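Local coordinates for protein putative pyridoxal phosphate-dependent transferase (Clostridium difficile, PDB 4DQ6) that is a putative pyridoxal phosphate-dependent transferase of the class I and II aminotransferase family and binds pyridoxal-5'-phosphate, at residues Leu35-Ala40 with Glu380-Arg385; Asn73-Asn78 with Ala280-Tyr285; Lys116-Glu121 with Lys163-Phe168; Pro315-Arg320 with Val330-Leu335. One frame throughout, in Å; residues are numbered along the deposited sequence. Where two conformers were deposited one is given.

Contact 1 (Leu35-Ala40 with Glu380-Arg385)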
loop_
_atom_site.group_PDB
_atom_site.type_symbol
_atom_site.label_atom_id
_atom_site.label_comp_id
_atom_site.label_asym_id
_atom_site.label_seq_id
_atom_site.Cartn_x
_atom_site.Cartn_y
_atom_site.Cartn_z
ATOM N N LEU A 35 -14.547 22.538 13.268
ATOM C CA LEU A 35 -13.875 21.754 14.301
ATOM C C LEU A 35 -14.126 20.277 13.922
ATOM O O LEU A 35 -15.263 19.857 13.900
ATOM C CB LEU A 35 -14.469 22.039 15.687
ATOM C CG LEU A 35 -13.802 21.424 16.943
ATOM C CD1 LEU A 35 -14.068 22.263 18.192
ATOM C CD2 LEU A 35 -14.298 20.022 17.211
ATOM N N PRO A 36 -13.068 19.512 13.666
ATOM C CA PRO A 36 -13.287 18.153 13.126
ATOM C C PRO A 36 -13.475 17.094 14.208
ATOM O O PRO A 36 -12.616 16.893 15.064
ATOM C CB PRO A 36 -11.993 17.907 12.337
ATOM C CG PRO A 36 -10.989 18.660 13.109
ATOM C CD PRO A 36 -11.652 19.907 13.586
ATOM N N MET A 37 -14.580 16.363 14.138
ATOM C CA MET A 37 -14.836 15.262 15.045
ATOM C C MET A 37 -15.371 14.071 14.269
ATOM O O MET A 37 -16.246 13.323 14.780
ATOM C CB MET A 37 -15.883 15.673 16.092
ATOM C CG MET A 37 -15.539 16.921 16.888
ATOM S SD MET A 37 -14.176 16.746 18.053
ATOM C CE MET A 37 -14.953 15.834 19.406
ATOM N N TRP A 38 -14.859 13.904 13.070
ATOM C CA TRP A 38 -15.514 13.000 12.116
ATOM C C TRP A 38 -14.647 11.784 11.895
ATOM O O TRP A 38 -14.785 10.767 12.606
ATOM C CB TRP A 38 -15.942 13.785 10.847
ATOM C CG TRP A 38 -14.813 14.438 10.049
ATOM C CD1 TRP A 38 -13.928 15.453 10.453
ATOM C CD2 TRP A 38 -14.467 14.172 8.656
ATOM N NE1 TRP A 38 -13.064 15.769 9.450
ATOM C CE2 TRP A 38 -13.353 15.049 8.335
ATOM C CE3 TRP A 38 -14.940 13.292 7.670
ATOM C CZ2 TRP A 38 -12.749 15.058 7.096
ATOM C CZ3 TRP A 38 -14.312 13.296 6.423
ATOM C CH2 TRP A 38 -13.253 14.186 6.126
ATOM N N VAL A 39 -13.684 11.883 10.987
ATOM C CA VAL A 39 -12.762 10.775 10.643
ATOM C C VAL A 39 -12.195 10.083 11.885
ATOM O O VAL A 39 -11.678 10.761 12.804
ATOM C CB VAL A 39 -11.583 11.380 9.820
ATOM C CG1 VAL A 39 -10.280 10.549 9.951
ATOM C CG2 VAL A 39 -12.017 11.605 8.374
ATOM N N ALA A 40 -12.158 8.758 11.905
ATOM C CA ALA A 40 -11.610 7.968 13.014
ATOM C C ALA A 40 -10.084 7.843 12.958
ATOM O O ALA A 40 -9.526 6.780 12.676
ATOM C CB ALA A 40 -12.291 6.562 13.008
ATOM N N GLU A 380 -14.787 19.443 24.760
ATOM C CA GLU A 380 -15.662 20.506 25.334
ATOM C C GLU A 380 -16.085 21.517 24.270
ATOM O O GLU A 380 -17.243 21.896 24.156
ATOM C CB GLU A 380 -15.090 21.219 26.578
ATOM C CG GLU A 380 -15.876 22.525 26.791
ATOM C CD GLU A 380 -15.461 23.375 27.974
ATOM O OE1 GLU A 380 -14.327 23.905 28.027
ATOM O OE2 GLU A 380 -16.346 23.565 28.827
ATOM N N GLU A 381 -15.119 21.998 23.491
ATOM C CA GLU A 381 -15.416 22.935 22.446
ATOM C C GLU A 381 -16.384 22.367 21.436
ATOM O O GLU A 381 -17.275 23.065 20.976
ATOM C CB GLU A 381 -14.089 23.432 21.792
ATOM C CG GLU A 381 -14.197 24.677 20.982
ATOM C CD GLU A 381 -12.962 24.886 20.138
ATOM O OE1 GLU A 381 -11.854 24.839 20.727
ATOM O OE2 GLU A 381 -13.089 25.093 18.904
ATOM N N ALA A 382 -16.202 21.101 21.118
ATOM C CA ALA A 382 -17.103 20.462 20.159
ATOM C C ALA A 382 -18.527 20.383 20.692
ATOM O O ALA A 382 -19.454 20.719 20.002
ATOM C CB ALA A 382 -16.617 19.077 19.816
ATOM N N LEU A 383 -18.669 20.084 21.956
ATOM C CA LEU A 383 -20.027 19.967 22.554
ATOM C C LEU A 383 -20.700 21.330 22.647
ATOM O O LEU A 383 -21.901 21.459 22.424
ATOM C CB LEU A 383 -19.985 19.245 23.894
ATOM C CG LEU A 383 -19.545 17.792 23.862
ATOM C CD1 LEU A 383 -19.101 17.335 25.234
ATOM C CD2 LEU A 383 -20.674 16.925 23.290
ATOM N N ILE A 384 -19.923 22.380 22.942
ATOM C CA ILE A 384 -20.437 23.747 22.947
ATOM C C ILE A 384 -20.932 24.190 21.563
ATOM O O ILE A 384 -22.020 24.771 21.425
ATOM C CB ILE A 384 -19.374 24.727 23.448
ATOM C CG1 ILE A 384 -19.030 24.482 24.922
ATOM C CG2 ILE A 384 -19.878 26.145 23.195
ATOM C CD1 ILE A 384 -17.758 25.204 25.357
ATOM N N ARG A 385 -20.191 23.783 20.519
ATOM C CA ARG A 385 -20.603 24.040 19.125
ATOM C C ARG A 385 -21.891 23.311 18.729
ATOM O O ARG A 385 -22.778 23.886 18.081
ATOM C CB ARG A 385 -19.453 23.742 18.136
ATOM C CG ARG A 385 -18.290 24.735 18.268
ATOM C CD ARG A 385 -17.223 24.553 17.164
ATOM N NE ARG A 385 -16.154 25.530 17.372
ATOM C CZ ARG A 385 -15.447 26.110 16.414
ATOM N NH1 ARG A 385 -15.599 25.788 15.129
ATOM N NH2 ARG A 385 -14.541 27.026 16.765
#
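Glu381 opens the contact from the side of helix 376-390. Its CG lies anti to the backbone N (chi1 -163°) and the chain runs on extended, crossing Leu35 obliquely until OE2 lies 3.1 Å from Leu35 CD1. One turn on, Arg385 NH2 forms a salt bridge with the same OE2, 3.2 Å away, which holds the carboxylate against the CD1 methyl. The methyl of Ala382 points toward the other segment and is met by two residues: CB lies 3.6 Å from the other branch of Leu35, CD2, and 3.7 Å from Met37 CE. In Met37, chi1 puts CG beside Ala382 CB, and bends at chi2 and chi3 (-70° and -76°) keep SD and then CE against the same carbon. Arg385 completes the row with an extended chain from CG to NE. Leu35 CD1 lies over one face of its guanidinium, and NH1 hydrogen-bonds to Lys351 O. Leu35 is itself bonded through its backbone to Lys351 and Ala353, so Lys351 serves both the arginine and strand 35-36. No hydrogen bond links the two segments directly. Apolar packing flanked by a salt bridge here joins the N-terminal strand to the last helix of the aminotransferase fold.

Contact 2 (Asn73-Asn78 with Ala280-Tyr285)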
loop_
_atom_site.group_PDB
_atom_site.type_symbol
_atom_site.label_atom_id
_atom_site.label_comp_id
_atom_site.label_asym_id
_atom_site.label_seq_id
_atom_site.Cartn_x
_atom_site.Cartn_y
_atom_site.Cartn_z
ATOM N N ASN A 73 5.546 -10.852 12.977
ATOM C CA ASN A 73 4.337 -11.692 13.200
ATOM C C ASN A 73 4.343 -12.286 14.626
ATOM O O ASN A 73 3.292 -12.467 15.196
ATOM C CB ASN A 73 4.189 -12.799 12.152
ATOM C CG ASN A 73 3.633 -12.268 10.841
ATOM O OD1 ASN A 73 3.080 -11.161 10.800
ATOM N ND2 ASN A 73 3.780 -13.052 9.750
ATOM N N GLU A 74 5.518 -12.541 15.217
ATOM C CA GLU A 74 5.589 -12.959 16.630
ATOM C C GLU A 74 4.942 -11.907 17.561
ATOM O O GLU A 74 4.255 -12.271 18.496
ATOM C CB GLU A 74 7.034 -13.238 17.068
ATOM C CG GLU A 74 7.555 -14.526 16.441
ATOM C CD GLU A 74 9.063 -14.815 16.535
ATOM O OE1 GLU A 74 9.901 -13.935 16.915
ATOM O OE2 GLU A 74 9.414 -15.989 16.175
ATOM N N SER A 75 5.131 -10.609 17.277
ATOM C CA SER A 75 4.523 -9.597 18.103
ATOM C C SER A 75 3.004 -9.647 18.036
ATOM O O SER A 75 2.318 -9.383 19.039
ATOM C CB SER A 75 5.045 -8.178 17.750
ATOM O OG SER A 75 4.520 -7.644 16.556
ATOM N N ILE A 76 2.496 -9.928 16.827
ATOM C CA ILE A 76 1.066 -10.055 16.622
ATOM C C ILE A 76 0.509 -11.290 17.363
ATOM O O ILE A 76 -0.483 -11.204 18.086
ATOM C CB ILE A 76 0.712 -10.127 15.129
ATOM C CG1 ILE A 76 1.107 -8.800 14.453
ATOM C CG2 ILE A 76 -0.771 -10.454 14.920
ATOM C CD1 ILE A 76 1.082 -8.833 12.919
ATOM N N VAL A 77 1.130 -12.425 17.165
ATOM C CA VAL A 77 0.690 -13.653 17.826
ATOM C C VAL A 77 0.658 -13.437 19.333
ATOM O O VAL A 77 -0.275 -13.800 20.008
ATOM C CB VAL A 77 1.616 -14.853 17.480
ATOM C CG1 VAL A 77 1.303 -16.068 18.361
ATOM C CG2 VAL A 77 1.498 -15.179 15.987
ATOM N N ASN A 78 1.707 -12.820 19.874
ATOM C CA ASN A 78 1.774 -12.582 21.313
ATOM C C ASN A 78 0.750 -11.625 21.823
ATOM O O ASN A 78 0.165 -11.841 22.864
ATOM C CB ASN A 78 3.192 -12.125 21.675
ATOM C CG ASN A 78 4.204 -13.237 21.461
ATOM O OD1 ASN A 78 3.827 -14.449 21.411
ATOM N ND2 ASN A 78 5.481 -12.878 21.309
ATOM N N ALA A 280 6.945 0.184 13.449
ATOM C CA ALA A 280 5.894 0.722 14.336
ATOM C C ALA A 280 4.948 -0.361 14.816
ATOM O O ALA A 280 4.453 -0.299 15.938
ATOM C CB ALA A 280 5.145 1.878 13.697
ATOM N N THR A 281 4.600 -1.309 13.946
ATOM C CA THR A 281 3.661 -2.334 14.326
ATOM C C THR A 281 4.237 -3.218 15.438
ATOM O O THR A 281 3.635 -3.448 16.484
ATOM C CB THR A 281 3.334 -3.188 13.084
ATOM O OG1 THR A 281 2.662 -2.386 12.110
ATOM C CG2 THR A 281 2.444 -4.391 13.466
ATOM N N GLU A 282 5.499 -3.625 15.287
ATOM C CA GLU A 282 6.125 -4.479 16.267
ATOM C C GLU A 282 6.325 -3.711 17.579
ATOM O O GLU A 282 6.062 -4.228 18.659
ATOM C CB GLU A 282 7.450 -4.933 15.736
ATOM C CG GLU A 282 8.191 -5.800 16.716
ATOM C CD GLU A 282 9.402 -6.502 16.146
ATOM O OE1 GLU A 282 9.420 -6.897 14.955
ATOM O OE2 GLU A 282 10.331 -6.716 16.953
ATOM N N ALA A 283 6.700 -2.436 17.459
ATOM C CA ALA A 283 6.871 -1.614 18.653
ATOM C C ALA A 283 5.556 -1.383 19.420
ATOM O O ALA A 283 5.562 -1.373 20.634
ATOM C CB ALA A 283 7.491 -0.260 18.296
ATOM N N SER A 284 4.481 -1.107 18.675
ATOM C CA SER A 284 3.172 -0.873 19.290
ATOM C C SER A 284 2.727 -2.104 20.087
ATOM O O SER A 284 2.308 -1.992 21.261
ATOM C CB SER A 284 2.121 -0.464 18.254
ATOM O OG SER A 284 1.681 -1.493 17.391
ATOM N N TYR A 285 2.854 -3.286 19.509
ATOM C CA TYR A 285 2.341 -4.465 20.201
ATOM C C TYR A 285 3.278 -4.904 21.322
ATOM O O TYR A 285 2.824 -5.256 22.424
ATOM C CB TYR A 285 2.071 -5.593 19.223
ATOM C CG TYR A 285 0.824 -5.410 18.370
ATOM C CD1 TYR A 285 -0.325 -4.857 18.887
ATOM C CD2 TYR A 285 0.816 -5.838 17.079
ATOM C CE1 TYR A 285 -1.443 -4.694 18.132
ATOM C CE2 TYR A 285 -0.348 -5.721 16.319
ATOM C CZ TYR A 285 -1.460 -5.229 16.878
ATOM O OH TYR A 285 -2.586 -5.090 16.085
#
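Ser75 holds OG in the crowded position between its backbone N and carbonyl carbon (chi1 75°), while Ile76 CG1 and Tyr285 CG both lie anti to the carbonyl carbon (chi1 -75° in the tyrosine). These torsions set OG against the neighbouring helix and cross isoleucine and tyrosine obliquely. Ser75 is the small residue at the closest point: OG rests 3.6 Å from Glu282 CA, and its hydrogen bond goes back to Tyr72 O in its own helix. Glu282 sends its extended chain past Ser75 CB, and OE1 is hydrogen-bonded to Ser71 OG, across on helix 70-84, one turn before Ser75. On the other flank Tyr285 CB sits 3.8 Å from Ser75 O. Ser75 OG lies at the ring edge, near the plane, and Ile76 CG1 comes to 3.9 Å from Tyr285 CE2. The two short helical segments pass 8.8 Å apart at 32°, running in the same general direction, with no hydrogen bond between the segments themselves. Tyr285 continues beyond them, its OH bonded to Tyr249 OH and its carbonyl O to Arg82. Helix 70-84 packs on helix 275-287 and, through Ile76, on Leu93 of strand 93-96, while helix 48-58 packs against Ala280, Ala283 and Ser284.

Contact 3 (Lys116-Glu121 with Lys163-Phe168)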
loop_
_atom_site.group_PDB
_atom_site.type_symbol
_atom_site.label_atom_id
_atom_site.label_comp_id
_atom_site.label_asym_id
_atom_site.label_seq_id
_atom_site.Cartn_x
_atom_site.Cartn_y
_atom_site.Cartn_z
ATOM N N LYS A 116 -24.489 -13.132 -3.272
ATOM C CA LYS A 116 -25.005 -12.345 -2.150
ATOM C C LYS A 116 -24.055 -12.364 -0.938
ATOM O O LYS A 116 -23.508 -13.412 -0.612
ATOM C CB LYS A 116 -26.392 -12.844 -1.737
ATOM C CG LYS A 116 -27.505 -12.557 -2.731
ATOM C CD LYS A 116 -28.731 -13.379 -2.355
ATOM C CE LYS A 116 -29.892 -13.112 -3.286
ATOM N NZ LYS A 116 -29.794 -13.984 -4.484
ATOM N N ILE A 117 -23.867 -11.185 -0.325
ATOM C CA ILE A 117 -23.013 -10.945 0.835
ATOM C C ILE A 117 -23.851 -10.099 1.784
ATOM O O ILE A 117 -24.439 -9.071 1.382
ATOM C CB ILE A 117 -21.733 -10.191 0.424
ATOM C CG1 ILE A 117 -20.880 -11.036 -0.551
ATOM C CG2 ILE A 117 -20.975 -9.797 1.694
ATOM C CD1 ILE A 117 -19.625 -10.360 -1.074
ATOM N N MET A 118 -23.858 -10.517 3.049
ATOM C CA MET A 118 -24.693 -9.925 4.051
ATOM C C MET A 118 -23.893 -9.068 5.000
ATOM O O MET A 118 -22.765 -9.453 5.412
ATOM C CB MET A 118 -25.450 -11.021 4.828
ATOM C CG MET A 118 -26.358 -10.498 5.900
ATOM S SD MET A 118 -27.338 -11.706 6.843
ATOM C CE MET A 118 -28.590 -12.149 5.668
ATOM N N ILE A 119 -24.459 -7.887 5.283
ATOM C CA ILE A 119 -23.902 -6.973 6.345
ATOM C C ILE A 119 -25.007 -6.539 7.296
ATOM O O ILE A 119 -26.209 -6.792 7.013
ATOM C CB ILE A 119 -23.184 -5.724 5.778
ATOM C CG1 ILE A 119 -24.159 -4.739 5.163
ATOM C CG2 ILE A 119 -22.020 -6.097 4.828
ATOM C CD1 ILE A 119 -23.516 -3.425 4.707
ATOM N N GLN A 120 -24.692 -5.964 8.460
ATOM C CA GLN A 120 -25.680 -5.412 9.399
ATOM C C GLN A 120 -25.525 -3.903 9.525
ATOM O O GLN A 120 -24.473 -3.409 9.982
ATOM C CB GLN A 120 -25.517 -6.023 10.778
ATOM C CG GLN A 120 -25.533 -7.538 10.825
ATOM C CD GLN A 120 -25.144 -8.119 12.159
ATOM O OE1 GLN A 120 -24.015 -7.947 12.627
ATOM N NE2 GLN A 120 -26.070 -8.821 12.797
ATOM N N GLU A 121 -26.516 -3.158 9.130
ATOM C CA GLU A 121 -26.518 -1.689 9.218
ATOM C C GLU A 121 -27.306 -1.197 10.429
ATOM O O GLU A 121 -28.208 -1.857 10.907
ATOM C CB GLU A 121 -27.112 -1.126 7.928
ATOM C CG GLU A 121 -26.073 -1.271 6.801
ATOM C CD GLU A 121 -26.382 -0.519 5.526
ATOM O OE1 GLU A 121 -27.547 -0.155 5.346
ATOM O OE2 GLU A 121 -25.440 -0.294 4.702
ATOM N N LYS A 163 -30.783 -17.245 2.551
ATOM C CA LYS A 163 -30.687 -18.186 1.414
ATOM C C LYS A 163 -29.739 -17.674 0.312
ATOM O O LYS A 163 -29.940 -16.581 -0.281
ATOM C CB LYS A 163 -32.053 -18.546 0.815
ATOM C CG LYS A 163 -31.995 -19.630 -0.295
ATOM C CD LYS A 163 -33.344 -20.075 -0.827
ATOM C CE LYS A 163 -33.108 -20.952 -2.041
ATOM N NZ LYS A 163 -34.099 -22.037 -2.146
ATOM N N ASP A 164 -28.790 -18.547 -0.026
ATOM C CA ASP A 164 -27.746 -18.309 -1.054
ATOM C C ASP A 164 -26.708 -17.229 -0.705
ATOM O O ASP A 164 -25.917 -16.921 -1.551
ATOM C CB ASP A 164 -28.348 -17.999 -2.430
ATOM C CG ASP A 164 -29.111 -19.186 -3.028
ATOM O OD1 ASP A 164 -28.702 -20.382 -2.842
ATOM O OD2 ASP A 164 -30.123 -18.896 -3.706
ATOM N N VAL A 165 -26.719 -16.655 0.508
ATOM C CA VAL A 165 -25.657 -15.774 0.929
ATOM C C VAL A 165 -24.397 -16.612 1.009
ATOM O O VAL A 165 -24.393 -17.742 1.540
ATOM C CB VAL A 165 -26.025 -15.171 2.287
ATOM C CG1 VAL A 165 -24.830 -14.445 2.922
ATOM C CG2 VAL A 165 -27.134 -14.182 2.110
ATOM N N LYS A 166 -23.282 -16.037 0.539
ATOM C CA LYS A 166 -22.037 -16.745 0.535
ATOM C C LYS A 166 -21.154 -16.327 1.670
ATOM O O LYS A 166 -20.386 -17.118 2.186
ATOM C CB LYS A 166 -21.334 -16.485 -0.792
ATOM C CG LYS A 166 -22.188 -16.934 -1.979
ATOM C CD LYS A 166 -22.521 -18.425 -1.958
ATOM C CE LYS A 166 -23.345 -18.875 -3.161
ATOM N NZ LYS A 166 -23.591 -20.349 -3.142
ATOM N N LEU A 167 -21.281 -15.063 2.030
ATOM C CA LEU A 167 -20.368 -14.429 3.025
ATOM C C LEU A 167 -21.165 -13.503 3.910
ATOM O O LEU A 167 -22.134 -12.880 3.455
ATOM C CB LEU A 167 -19.202 -13.525 2.419
ATOM C CG LEU A 167 -18.171 -14.155 1.487
ATOM C CD1 LEU A 167 -17.197 -13.114 0.899
ATOM C CD2 LEU A 167 -17.380 -15.205 2.270
ATOM N N PHE A 168 -20.696 -13.377 5.162
ATOM C CA PHE A 168 -21.244 -12.463 6.133
ATOM C C PHE A 168 -20.122 -11.605 6.632
ATOM O O PHE A 168 -19.089 -12.172 7.093
ATOM C CB PHE A 168 -21.929 -13.260 7.279
ATOM C CG PHE A 168 -22.662 -12.390 8.280
ATOM C CD1 PHE A 168 -21.943 -11.633 9.198
ATOM C CD2 PHE A 168 -24.095 -12.348 8.316
ATOM C CE1 PHE A 168 -22.620 -10.852 10.118
ATOM C CE2 PHE A 168 -24.754 -11.532 9.227
ATOM C CZ PHE A 168 -23.999 -10.792 10.121
HETATM O O HOH W 1 -25.653 -15.625 -4.129
#
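Two nearly straight backbone bonds tie these parallel neighbours. Lys166 N donates to Lys116 O at 2.9 Å (174°), and two residues further along the first strand Met118 N donates to Leu167 O at 3.0 Å; both donors lie in the plane of the carbonyl they meet. The carbonyl oxygens are also approached by carbon: Val165 CA stands near Lys116 O and Ile117 CA near Leu167 O. Phe168 CA comes to Met118 O in the same way, at 3.4 Å. At the start of the pair a water takes over from direct bonding, accepting from Lys116 N and donating to Asp164 O, each at 2.9 Å. Leu167 N is the exception, buried here with no partner in the model. The ammonium of Lys116 has a long, weak ion pair with Glu137 of the next strand. On one face of the sheet Ile117 and Leu167 lie side by side, pointing the same way, with their CD1 atoms meeting. On the other, Met118 holds CG anti to the backbone N (chi1 -180°) and bends only at chi3, so that SD reaches the edge of the Phe168 ring, 3.5 Å from CE2: a Met-aromatic contact. Gln120 meets the ring at a second point of its rim, CD lying in the ring plane 3.6 Å from CZ, with the amide turned 71° from the ring. Backbone polarity in this inner pair of the mixed sheet is thus mostly matched, water bridges the end by exposed Asp164, and Met118 carries its face onto Ile158 and Lys161 of helix 155-161.

Contact 4 (Pro315-Arg320 with Val330-Leu335)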
loop_
_atom_site.group_PDB
_atom_site.type_symbol
_atom_site.label_atom_id
_atom_site.label_comp_id
_atom_site.label_asym_id
_atom_site.label_seq_id
_atom_site.Cartn_x
_atom_site.Cartn_y
_atom_site.Cartn_z
ATOM N N PRO A 315 -30.769 17.920 26.405
ATOM C CA PRO A 315 -31.531 16.752 26.833
ATOM C C PRO A 315 -32.475 16.170 25.786
ATOM O O PRO A 315 -32.983 15.038 25.973
ATOM C CB PRO A 315 -32.310 17.250 28.045
ATOM C CG PRO A 315 -32.389 18.714 27.843
ATOM C CD PRO A 315 -31.054 19.094 27.230
ATOM N N LYS A 316 -32.727 16.908 24.706
ATOM C CA LYS A 316 -33.480 16.341 23.573
ATOM C C LYS A 316 -32.672 15.269 22.809
ATOM O O LYS A 316 -33.256 14.380 22.176
ATOM C CB LYS A 316 -33.982 17.423 22.615
ATOM C CG LYS A 316 -35.184 18.221 23.162
ATOM C CD LYS A 316 -35.295 19.587 22.528
ATOM C CE LYS A 316 -36.515 20.341 23.036
ATOM N NZ LYS A 316 -36.515 21.775 22.583
ATOM N N LEU A 317 -31.341 15.319 22.904
ATOM C CA LEU A 317 -30.505 14.314 22.282
ATOM C C LEU A 317 -30.486 13.072 23.171
ATOM O O LEU A 317 -30.636 13.145 24.397
ATOM C CB LEU A 317 -29.058 14.787 22.128
ATOM C CG LEU A 317 -28.903 16.120 21.376
ATOM C CD1 LEU A 317 -27.444 16.424 21.154
ATOM C CD2 LEU A 317 -29.712 16.181 20.062
ATOM N N LYS A 318 -30.265 11.941 22.535
ATOM C CA LYS A 318 -30.214 10.656 23.228
ATOM C C LYS A 318 -28.925 9.910 22.836
ATOM O O LYS A 318 -28.570 9.849 21.679
ATOM C CB LYS A 318 -31.442 9.798 22.884
ATOM C CG LYS A 318 -32.801 10.386 23.356
ATOM C CD LYS A 318 -32.658 10.923 24.786
ATOM C CE LYS A 318 -33.951 11.255 25.525
ATOM N NZ LYS A 318 -34.291 12.693 25.410
ATOM N N VAL A 319 -28.283 9.305 23.815
ATOM C CA VAL A 319 -26.951 8.693 23.632
ATOM C C VAL A 319 -26.841 7.553 24.649
ATOM O O VAL A 319 -27.242 7.710 25.793
ATOM C CB VAL A 319 -25.818 9.718 23.774
ATOM C CG1 VAL A 319 -25.885 10.396 25.122
ATOM C CG2 VAL A 319 -24.454 9.093 23.456
ATOM N N ARG A 320 -26.405 6.390 24.166
ATOM C CA ARG A 320 -26.057 5.227 24.979
ATOM C C ARG A 320 -24.534 5.129 25.040
ATOM O O ARG A 320 -23.894 5.226 23.982
ATOM C CB ARG A 320 -26.626 3.941 24.334
ATOM N N VAL A 330 -24.969 9.479 18.541
ATOM C CA VAL A 330 -25.910 10.362 19.216
ATOM C C VAL A 330 -27.142 10.595 18.335
ATOM O O VAL A 330 -27.016 10.920 17.173
ATOM C CB VAL A 330 -25.253 11.733 19.523
ATOM C CG1 VAL A 330 -26.234 12.676 20.204
ATOM C CG2 VAL A 330 -23.977 11.569 20.340
ATOM N N ASP A 331 -28.323 10.353 18.910
ATOM C CA ASP A 331 -29.583 10.501 18.232
ATOM C C ASP A 331 -30.095 11.942 18.407
ATOM O O ASP A 331 -30.349 12.376 19.521
ATOM C CB ASP A 331 -30.542 9.503 18.857
ATOM C CG ASP A 331 -31.910 9.529 18.242
ATOM O OD1 ASP A 331 -32.129 10.196 17.216
ATOM O OD2 ASP A 331 -32.782 8.869 18.847
ATOM N N PHE A 332 -30.224 12.626 17.275
ATOM C CA PHE A 332 -30.754 13.993 17.186
ATOM C C PHE A 332 -32.194 14.062 16.697
ATOM O O PHE A 332 -32.716 15.132 16.424
ATOM C CB PHE A 332 -29.918 14.800 16.193
ATOM C CG PHE A 332 -28.550 15.166 16.663
ATOM C CD1 PHE A 332 -27.565 14.238 16.816
ATOM C CD2 PHE A 332 -28.232 16.521 16.880
ATOM C CE1 PHE A 332 -26.299 14.615 17.227
ATOM C CE2 PHE A 332 -26.986 16.916 17.282
ATOM C CZ PHE A 332 -25.981 15.941 17.439
ATOM N N SER A 333 -32.856 12.918 16.551
ATOM C CA SER A 333 -34.143 12.882 15.891
ATOM C C SER A 333 -35.233 13.683 16.630
ATOM O O SER A 333 -36.163 14.200 15.986
ATOM C CB SER A 333 -34.614 11.426 15.695
ATOM O OG SER A 333 -34.795 10.766 16.922
ATOM N N ALA A 334 -35.111 13.843 17.943
ATOM C CA ALA A 334 -36.161 14.559 18.721
ATOM C C ALA A 334 -36.208 16.051 18.365
ATOM O O ALA A 334 -37.169 16.721 18.705
ATOM C CB ALA A 334 -35.987 14.357 20.230
ATOM N N LEU A 335 -35.211 16.570 17.668
ATOM C CA LEU A 335 -35.224 17.972 17.155
ATOM C C LEU A 335 -36.198 18.184 15.983
ATOM O O LEU A 335 -36.507 19.338 15.594
ATOM C CB LEU A 335 -33.830 18.400 16.706
ATOM C CG LEU A 335 -32.706 18.307 17.743
ATOM C CD1 LEU A 335 -31.352 18.713 17.175
ATOM C CD2 LEU A 335 -33.017 19.165 18.973
HETATM O O HOH W 2 -33.119 12.936 19.930
#
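A beta hairpin joins strands 318-319 and 327-331 at the edge of the small antiparallel sheet, and this contact covers its open end, where the chain leaves helix 289-313 and later turns into a 3-10 segment. Lys318 and Asp331 form the hydrogen-bonded antiparallel pair: Lys318 N donates to Asp331 O at 3.0 Å, and Asp331 N returns the bond to Lys318 O at 2.8 Å, nearly along the C=O axis. Beyond this pair a water donates to Lys316 O and Asp331 O and accepts from Ala334 N, bridging the diverging chains. Asp331 keeps CG anti to its backbone N (chi1 -180°), and OD1 is gripped twice: Ser333 OG comes to its syn lone pair at 2.7 Å, while Ser333 N approaches from above the carboxylate plane, closing an Asx turn. On the Lys318 side the chain bends at chi2 and chi4 so that NZ turns back to Pro315 O at 2.7 Å. The apolar side is led by Leu317, whose CD2 sits over the face of the Phe332 ring, 3.9 Å from the centroid and 28° off the normal, a CH-pi contact; CD1 lies above the rim of the same ring. Leu335 CD1 also touches Leu317 CD2, at 4.2 Å, and Val319 lies alongside Val330 with CG2 against CG2. Leu317, Phe332 and Leu335, flanking the strands, pack on Ile390 of helix 376-390, and Val319 on helix 289-313. Such is a hairpin whose second strand runs through an Asx turn into a 3-10 segment.

In the fold
From the N terminus, contact 1 opens first, at strand 35-36, and closes last, at helix 376-390, so its loop of about 340 residues encloses the other three. Contact 2 opens next, at helix 70-84, and closes at helix 275-287, with contact 3 wholly within it, a short span of the large mixed sheet. Contact 4 follows contact 2 in series, joining neighbouring strands of the small antiparallel sheet. No two loops cross. Contacts 1 and 4 lie on the same side of the chain's centre, about 16 Å apart between centres; contact 1 uses helix 376-390 itself, and contact 4 packs on its far end through Ile390. Contact 2 joins two helices, contact 3 two strands of the mixed sheet.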